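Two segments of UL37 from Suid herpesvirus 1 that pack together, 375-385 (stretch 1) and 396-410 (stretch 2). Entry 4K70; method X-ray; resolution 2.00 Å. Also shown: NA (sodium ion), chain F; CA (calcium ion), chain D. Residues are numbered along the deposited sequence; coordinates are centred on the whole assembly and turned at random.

Stretch 1 375-385: AVVGGVVHRLL
Stretch 2 (396-410) RAYTDVADTLEPLYG

Stretch 1 is helical, continuing a helix that begins earlier in the chain, and its i to i+4 backbone bonds run from Gly 379 N to Ala 375 O (3.0 Å) onward. Stretch 2 comes back against it, first as helix 396-402, whose axis passes 10.3 Å from that of stretch 1 at 153° between N-to-C directions, then, after a turn, as helix 405-409, farther off at 12.8 Å and 145°. Both segments are thus close to antiparallel to stretch 1. The register is fixed by two CA pairs, Leu 384 CA to Tyr 398 CA at 6.6 Å and Val 376 CA to Tyr 409 CA at 8.7 Å, so the stretches splay toward the start of stretch 1. Its contact residues, Val 376, Val 380, Arg 383 and Leu 384, follow the three-to-four spacing of a helix face.

Arg 396 makes no contact. Ala 397 directs its CB toward stretch 1 yet contributes little more than backbone, its O lying 4.2 Å from Leu 384 CD2. At Tyr 398, the small distance between backbones lets Leu 384 (chi1 m, chi2 t) place CD2 3.7 Å from Tyr 398 CA and 3.8 Å from Tyr 398 CD1; the tyrosine is t, with chi2 88°. Leu 384 leaves its backbone sideways, and its end closes the gap. Thr 399 points away, and Asp 400 stays clear of the contact.

Val 401, t and directed at stretch 1, is the hub of the apolar contact. Val 401 CG1 sits 3.7 Å from Val 380 CG1, and Val 401 CG2 lies 3.7 Å from Leu 384 CD2. Arg 383 points its CA-to-CB bond toward stretch 2 and runs through chi1 m (-77°), chi2 t (-152°), chi3 -91° and chi4 148°. Val 401 CG1 lies over one face of its guanidinium, so the flat cation rests against the valine methyl while its edge is left for polar partners; separately, Val 401 CG2 is 3.8 Å from Arg 383 NH1.

The type I turn from Ala 402 to Leu 405 carries the chain between the helices. Within it Thr 404 (chi1 p) donates from OG1 to Val 401 O at 2.7 Å; that same OG1 accepts a weak hydrogen bond from Arg 383 NH2, 3.3 Å away but nearly straight at 173°, at the guanidinium edge.

Leu 405 (m, t) starts sideways, but its CD2 reaches 3.8 Å from Val 380 CG2, so Val 380 (t) touches both Val 401 and Leu 405. Glu 406 and Pro 407 are uninvolved. Leu 408 (m, t) adds a marginal touch, CD1 to Arg 383 NH2 at 3.9 Å.

Tyr 409 (chi1 -54°, chi2 -65°) closes the contact. Val 376 (t) lays CG1 over the face of the Tyr 409 ring, 3.7 Å from the ring centroid and 13° off the normal, a CH-pi contact. Water then ties the phenol to the helix: water 1 donates to Val 376 O and to Tyr 409 OH, both at 2.8 Å, while water 2 accepts from Arg 383 NH2 at 2.9 Å and donates weakly to Tyr 409 OH at 3.5 Å.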

ATOM      1  N   ALA A 375      11.816  16.139   9.199  1.00 19.28           N
ATOM      2  CA  ALA A 375      12.398  14.811   9.335  1.00 19.22           C
ATOM      3  C   ALA A 375      11.474  13.868  10.094  1.00 22.83           C
ATOM      4  O   ALA A 375      11.349  12.691   9.740  1.00 20.66           O
ATOM      5  CB  ALA A 375      13.769  14.878  10.008  1.00 20.55           C
ATOM      6  N   VAL A 376      10.810  14.372  11.129  1.00 19.87           N
ATOM      7  CA  VAL A 376       9.850  13.531  11.859  1.00 19.47           C
ATOM      8  C   VAL A 376       8.644  13.115  10.988  1.00 24.68           C
ATOM      9  O   VAL A 376       8.287  11.937  10.898  1.00 20.68           O
ATOM     10  CB  VAL A 376       9.338  14.231  13.126  1.00 18.78           C
ATOM     11  CG1 VAL A 376       8.185  13.457  13.716  1.00 20.22           C
ATOM     12  CG2 VAL A 376      10.467  14.392  14.151  1.00 23.62           C
ATOM     13  N   VAL A 377       7.999  14.089  10.358  1.00 20.28           N
ATOM     14  CA  VAL A 377       6.873  13.774   9.479  1.00 19.25           C
ATOM     15  C   VAL A 377       7.336  12.890   8.309  1.00 20.34           C
ATOM     16  O   VAL A 377       6.645  11.947   7.904  1.00 20.83           O
ATOM     17  CB  VAL A 377       6.219  15.055   8.962  1.00 17.17           C
ATOM     18  CG1 VAL A 377       5.212  14.733   7.837  1.00 18.18           C
ATOM     19  CG2 VAL A 377       5.535  15.787  10.110  1.00 17.31           C
ATOM     20  N   GLY A 378       8.524  13.192   7.790  1.00 19.54           N
ATOM     21  CA  GLY A 378       9.081  12.466   6.667  1.00 20.84           C
ATOM     22  C   GLY A 378       9.296  10.989   6.967  1.00 21.37           C
ATOM     23  O   GLY A 378       9.011  10.125   6.127  1.00 21.45           O
ATOM     24  N   GLY A 379       9.815  10.694   8.156  1.00 21.95           N
ATOM     25  CA  GLY A 379      10.075   9.318   8.539  1.00 23.19           C
ATOM     26  C   GLY A 379       8.774   8.549   8.616  1.00 23.59           C
ATOM     27  O   GLY A 379       8.694   7.369   8.266  1.00 21.85           O
ATOM     28  N   VAL A 380       7.738   9.229   9.084  1.00 22.34           N
ATOM     29  CA  VAL A 380       6.432   8.600   9.190  1.00 22.75           C
ATOM     30  C   VAL A 380       5.839   8.384   7.794  1.00 23.23           C
ATOM     31  O   VAL A 380       5.356   7.297   7.475  1.00 21.47           O
ATOM     32  CB  VAL A 380       5.496   9.419  10.084  1.00 21.42           C
ATOM     33  CG1 VAL A 380       4.085   8.817  10.076  1.00 22.45           C
ATOM     34  CG2 VAL A 380       6.063   9.491  11.510  1.00 21.31           C
ATOM     35  N   VAL A 381       5.908   9.406   6.947  1.00 20.95           N
ATOM     36  CA  VAL A 381       5.463   9.261   5.556  1.00 21.92           C
ATOM     37  C   VAL A 381       6.168   8.095   4.851  1.00 23.81           C
ATOM     38  O   VAL A 381       5.520   7.270   4.207  1.00 22.60           O
ATOM     39  CB  VAL A 381       5.704  10.559   4.755  1.00 18.39           C
ATOM     40  CG1 VAL A 381       5.544  10.319   3.252  1.00 24.74           C
ATOM     41  CG2 VAL A 381       4.769  11.652   5.244  1.00 20.16           C
ATOM     42  N   HIS A 382       7.494   8.028   4.977  1.00 22.94           N
ATOM     43  CA  HIS A 382       8.267   6.964   4.312  1.00 24.16           C
ATOM     44  C   HIS A 382       7.847   5.576   4.765  1.00 26.35           C
ATOM     45  O   HIS A 382       7.770   4.635   3.961  1.00 25.70           O
ATOM     46  CB  HIS A 382       9.772   7.160   4.515  1.00 24.69           C
ATOM     47  CG  HIS A 382      10.371   8.171   3.591  1.00 25.97           C
ATOM     48  ND1 HIS A 382      10.427   7.987   2.227  1.00 24.50           N
ATOM     49  CD2 HIS A 382      10.935   9.383   3.829  1.00 22.07           C
ATOM     50  CE1 HIS A 382      11.000   9.037   1.663  1.00 27.61           C
ATOM     51  NE2 HIS A 382      11.326   9.893   2.615  1.00 24.05           N
ATOM     52  N   ARG A 383       7.586   5.453   6.062  1.00 24.89           N
ATOM     53  CA  ARG A 383       7.072   4.219   6.639  1.00 25.33           C
ATOM     54  C   ARG A 383       5.729   3.793   6.048  1.00 23.29           C
ATOM     55  O   ARG A 383       5.512   2.618   5.789  1.00 23.07           O
ATOM     56  CB  ARG A 383       6.897   4.382   8.143  1.00 22.28           C
ATOM     57  CG  ARG A 383       8.172   4.310   8.919  1.00 30.17           C
ATOM     58  CD  ARG A 383       7.864   3.807  10.307  1.00 33.94           C
ATOM     59  NE  ARG A 383       7.573   4.852  11.278  1.00 34.90           N
ATOM     60  CZ  ARG A 383       6.723   4.699  12.295  1.00 35.19           C
ATOM     61  NH1 ARG A 383       6.055   3.557  12.444  1.00 29.20           N
ATOM     62  NH2 ARG A 383       6.528   5.688  13.157  1.00 24.80           N
ATOM     63  N   LEU A 384       4.820   4.746   5.890  1.00 21.99           N
ATOM     64  CA  LEU A 384       3.480   4.457   5.388  1.00 20.95           C
ATOM     65  C   LEU A 384       3.430   4.195   3.895  1.00 22.37           C
ATOM     66  O   LEU A 384       2.518   3.519   3.415  1.00 23.55           O
ATOM     67  CB  LEU A 384       2.530   5.628   5.679  1.00 20.25           C
ATOM     68  CG  LEU A 384       2.168   5.895   7.138  1.00 22.71           C
ATOM     69  CD1 LEU A 384       1.660   7.313   7.312  1.00 18.59           C
ATOM     70  CD2 LEU A 384       1.133   4.897   7.612  1.00 19.07           C
ATOM     71  N   LEU A 385       4.369   4.768   3.152  1.00 20.21           N
ATOM     72  CA  LEU A 385       4.237   4.818   1.699  1.00 22.13           C
ATOM     73  C   LEU A 385       4.134   3.439   1.036  1.00 24.03           C
ATOM     74  O   LEU A 385       3.356   3.263   0.094  1.00 24.45           O
ATOM     75  CB  LEU A 385       5.371   5.632   1.072  1.00 22.67           C
ATOM     76  CG  LEU A 385       5.366   5.703  -0.457  1.00 23.09           C
ATOM     77  CD1 LEU A 385       4.054   6.263  -0.998  1.00 24.82           C
ATOM     78  CD2 LEU A 385       6.562   6.493  -0.976  1.00 26.14           C
ATOM     79  N   ARG A 396      -5.374  -0.640   8.277  1.00 21.88           N
ATOM     80  CA  ARG A 396      -4.684  -1.329   9.361  1.00 23.08           C
ATOM     81  C   ARG A 396      -3.228  -0.885   9.510  1.00 21.82           C
ATOM     82  O   ARG A 396      -2.746  -0.706  10.625  1.00 22.97           O
ATOM     83  CB  ARG A 396      -4.733  -2.844   9.120  1.00 25.38           C
ATOM     84  CG  ARG A 396      -6.128  -3.466   9.266  1.00 27.02           C
ATOM     85  CD  ARG A 396      -6.146  -4.919   8.769  1.00 37.38           C
ATOM     86  NE  ARG A 396      -7.408  -5.597   9.067  1.00 41.14           N
ATOM     87  CZ  ARG A 396      -7.783  -6.754   8.520  1.00 45.55           C
ATOM     88  NH1 ARG A 396      -6.999  -7.355   7.630  1.00 40.27           N
ATOM     89  NH2 ARG A 396      -8.947  -7.302   8.851  1.00 39.56           N
ATOM     90  N   ALA A 397      -2.518  -0.739   8.392  1.00 19.95           N
ATOM     91  CA  ALA A 397      -1.115  -0.319   8.445  1.00 21.41           C
ATOM     92  C   ALA A 397      -1.007   1.112   8.973  1.00 23.66           C
ATOM     93  O   ALA A 397      -0.088   1.437   9.721  1.00 21.80           O
ATOM     94  CB  ALA A 397      -0.481  -0.412   7.091  1.00 21.33           C
ATOM     95  N   TYR A 398      -1.955   1.962   8.582  1.00 19.19           N
ATOM     96  CA  TYR A 398      -1.969   3.359   9.033  1.00 21.21           C
ATOM     97  C   TYR A 398      -2.245   3.474  10.529  1.00 18.29           C
ATOM     98  O   TYR A 398      -1.570   4.204  11.245  1.00 25.03           O
ATOM     99  CB  TYR A 398      -3.025   4.154   8.259  1.00 20.53           C
ATOM    100  CG  TYR A 398      -3.098   5.622   8.668  1.00 22.37           C
ATOM    101  CD1 TYR A 398      -2.290   6.570   8.057  1.00 22.12           C
ATOM    102  CD2 TYR A 398      -3.963   6.051   9.665  1.00 21.24           C
ATOM    103  CE1 TYR A 398      -2.342   7.913   8.426  1.00 19.75           C
ATOM    104  CE2 TYR A 398      -4.018   7.410  10.045  1.00 22.43           C
ATOM    105  CZ  TYR A 398      -3.209   8.324   9.410  1.00 22.38           C
ATOM    106  OH  TYR A 398      -3.256   9.676   9.755  1.00 23.60           O
ATOM    107  N   THR A 399      -3.252   2.752  10.997  1.00 23.14           N
ATOM    108  CA  THR A 399      -3.599   2.729  12.415  1.00 22.15           C
ATOM    109  C   THR A 399      -2.406   2.304  13.278  1.00 27.57           C
ATOM    110  O   THR A 399      -2.107   2.928  14.298  1.00 28.48           O
ATOM    111  CB  THR A 399      -4.818   1.807  12.635  1.00 27.35           C
ATOM    112  OG1 THR A 399      -5.938   2.360  11.936  1.00 29.95           O
ATOM    113  CG2 THR A 399      -5.178   1.672  14.111  1.00 26.05           C
ATOM    114  N   ASP A 400      -1.719   1.249  12.851  1.00 24.45           N
ATOM    115  CA  ASP A 400      -0.506   0.793  13.520  1.00 27.62           C
ATOM    116  C   ASP A 400       0.542   1.897  13.657  1.00 25.70           C
ATOM    117  O   ASP A 400       1.102   2.095  14.723  1.00 24.87           O
ATOM    118  CB  ASP A 400       0.108  -0.384  12.765  1.00 24.78           C
ATOM    119  CG  ASP A 400      -0.499  -1.727  13.170  1.00 36.35           C
ATOM    120  OD1 ASP A 400      -1.376  -1.740  14.062  1.00 38.70           O
ATOM    121  OD2 ASP A 400      -0.074  -2.769  12.610  1.00 36.39           O
ATOM    122  N   VAL A 401       0.812   2.599  12.564  1.00 25.15           N
ATOM    123  CA  VAL A 401       1.758   3.698  12.580  1.00 22.75           C
ATOM    124  C   VAL A 401       1.251   4.851  13.459  1.00 25.21           C
ATOM    125  O   VAL A 401       2.000   5.391  14.270  1.00 23.75           O
ATOM    126  CB  VAL A 401       2.054   4.201  11.147  1.00 23.40           C
ATOM    127  CG1 VAL A 401       2.743   5.556  11.184  1.00 23.28           C
ATOM    128  CG2 VAL A 401       2.896   3.171  10.369  1.00 23.74           C
ATOM    129  N   ALA A 402      -0.027   5.198  13.307  1.00 25.30           N
ATOM    130  CA  ALA A 402      -0.636   6.301  14.058  1.00 25.60           C
ATOM    131  C   ALA A 402      -0.558   6.100  15.573  1.00 28.95           C
ATOM    132  O   ALA A 402      -0.376   7.062  16.329  1.00 24.43           O
ATOM    133  CB  ALA A 402      -2.076   6.488  13.633  1.00 25.71           C
ATOM    134  N   ASP A 403      -0.704   4.849  16.003  1.00 28.44           N
ATOM    135  CA  ASP A 403      -0.614   4.492  17.420  1.00 35.01           C
ATOM    136  C   ASP A 403       0.770   4.718  18.028  1.00 29.74           C
ATOM    137  O   ASP A 403       0.898   4.744  19.246  1.00 34.73           O
ATOM    138  CB  ASP A 403      -1.000   3.020  17.650  1.00 35.80           C
ATOM    139  CG  ASP A 403      -2.489   2.761  17.468  1.00 42.11           C
ATOM    140  OD1 ASP A 403      -3.274   3.721  17.588  1.00 45.71           O
ATOM    141  OD2 ASP A 403      -2.875   1.590  17.211  1.00 42.89           O
ATOM    142  N   THR A 404       1.808   4.840  17.203  1.00 27.13           N
ATOM    143  CA  THR A 404       3.164   5.002  17.744  1.00 27.92           C
ATOM    144  C   THR A 404       3.547   6.469  17.892  1.00 29.16           C
ATOM    145  O   THR A 404       4.568   6.785  18.491  1.00 23.27           O
ATOM    146  CB  THR A 404       4.244   4.341  16.864  1.00 27.22           C
ATOM    147  OG1 THR A 404       4.340   5.035  15.608  1.00 25.46           O
ATOM    148  CG2 THR A 404       3.923   2.854  16.612  1.00 26.76           C
ATOM    149  N   LEU A 405       2.739   7.365  17.333  1.00 23.16           N
ATOM    150  CA  LEU A 405       3.122   8.774  17.274  1.00 26.11           C
ATOM    151  C   LEU A 405       3.187   9.415  18.664  1.00 25.19           C
ATOM    152  O   LEU A 405       4.092  10.204  18.964  1.00 25.62           O
ATOM    153  CB  LEU A 405       2.182   9.558  16.342  1.00 22.42           C
ATOM    154  CG  LEU A 405       2.186   9.074  14.891  1.00 23.44           C
ATOM    155  CD1 LEU A 405       1.346   9.969  13.987  1.00 25.92           C
ATOM    156  CD2 LEU A 405       3.616   8.951  14.344  1.00 21.21           C
ATOM    157  N   GLU A 406       2.236   9.066  19.519  1.00 26.02           N
ATOM    158  CA  GLU A 406       2.166   9.691  20.835  1.00 28.88           C
ATOM    159  C   GLU A 406       3.316   9.238  21.737  1.00 32.12           C
ATOM    160  O   GLU A 406       4.000  10.068  22.337  1.00 31.42           O
ATOM    161  CB  GLU A 406       0.802   9.437  21.482  1.00 36.58           C
ATOM    162  CG  GLU A 406       0.733   9.752  22.961  1.00 40.92           C
ATOM    163  CD  GLU A 406       1.070  11.188  23.264  1.00 51.70           C
ATOM    164  OE1 GLU A 406       0.688  12.067  22.450  1.00 53.79           O
ATOM    165  OE2 GLU A 406       1.720  11.437  24.314  1.00 52.42           O
ATOM    166  N   PRO A 407       3.543   7.919  21.835  1.00 31.93           N
ATOM    167  CA  PRO A 407       4.705   7.508  22.635  1.00 30.90           C
ATOM    168  C   PRO A 407       6.054   7.979  22.061  1.00 32.62           C
ATOM    169  O   PRO A 407       6.961   8.260  22.835  1.00 38.51           O
ATOM    170  CB  PRO A 407       4.608   5.977  22.660  1.00 34.90           C
ATOM    171  CG  PRO A 407       3.610   5.618  21.608  1.00 37.36           C
ATOM    172  CD  PRO A 407       2.691   6.780  21.457  1.00 30.29           C
ATOM    173  N   LEU A 408       6.178   8.083  20.742  1.00 26.67           N
ATOM    174  CA  LEU A 408       7.398   8.617  20.133  1.00 28.43           C
ATOM    175  C   LEU A 408       7.588  10.139  20.288  1.00 31.57           C
ATOM    176  O   LEU A 408       8.688  10.612  20.585  1.00 28.35           O
ATOM    177  CB  LEU A 408       7.462   8.250  18.650  1.00 24.46           C
ATOM    178  CG  LEU A 408       7.932   6.847  18.259  1.00 31.05           C
ATOM    179  CD1 LEU A 408       7.778   6.648  16.760  1.00 30.96           C
ATOM    180  CD2 LEU A 408       9.380   6.635  18.683  1.00 30.42           C
ATOM    181  N   TYR A 409       6.525  10.909  20.086  1.00 27.71           N
ATOM    182  CA  TYR A 409       6.686  12.345  19.892  1.00 25.78           C
ATOM    183  C   TYR A 409       5.906  13.233  20.828  1.00 27.19           C
ATOM    184  O   TYR A 409       6.070  14.459  20.789  1.00 27.66           O
ATOM    185  CB  TYR A 409       6.357  12.720  18.445  1.00 28.46           C
ATOM    186  CG  TYR A 409       7.159  11.921  17.466  1.00 28.06           C
ATOM    187  CD1 TYR A 409       8.535  12.063  17.404  1.00 28.35           C
ATOM    188  CD2 TYR A 409       6.546  11.014  16.610  1.00 28.07           C
ATOM    189  CE1 TYR A 409       9.283  11.338  16.515  1.00 29.54           C
ATOM    190  CE2 TYR A 409       7.290  10.269  15.710  1.00 29.86           C
ATOM    191  CZ  TYR A 409       8.653  10.433  15.671  1.00 30.11           C
ATOM    192  OH  TYR A 409       9.402   9.714  14.786  1.00 28.85           O
ATOM    193  N   GLY A 410       5.062  12.636  21.661  1.00 29.28           N
ATOM    194  CA  GLY A 410       4.207  13.416  22.544  1.00 29.20           C
ATOM    195  C   GLY A 410       4.983  14.402  23.393  1.00 32.46           C
ATOM    196  O   GLY A 410       4.496  15.481  23.725  1.00 35.82           O
TER
HETATM  197 NA    NA F1004       8.127   2.272   3.269  1.00 38.68          NA
HETATM  198 CA    CA D1002       5.275   0.242   5.984  1.00 22.70          CA
HETATM  199  O   HOH W   1       9.640   9.751  11.960  1.00 25.81           O
HETATM  200  O   HOH W   2       8.720   7.343  12.351  1.00 37.48           O
HETATM  201  O   HOH W   3       4.193   0.437   8.133  1.00 26.55           O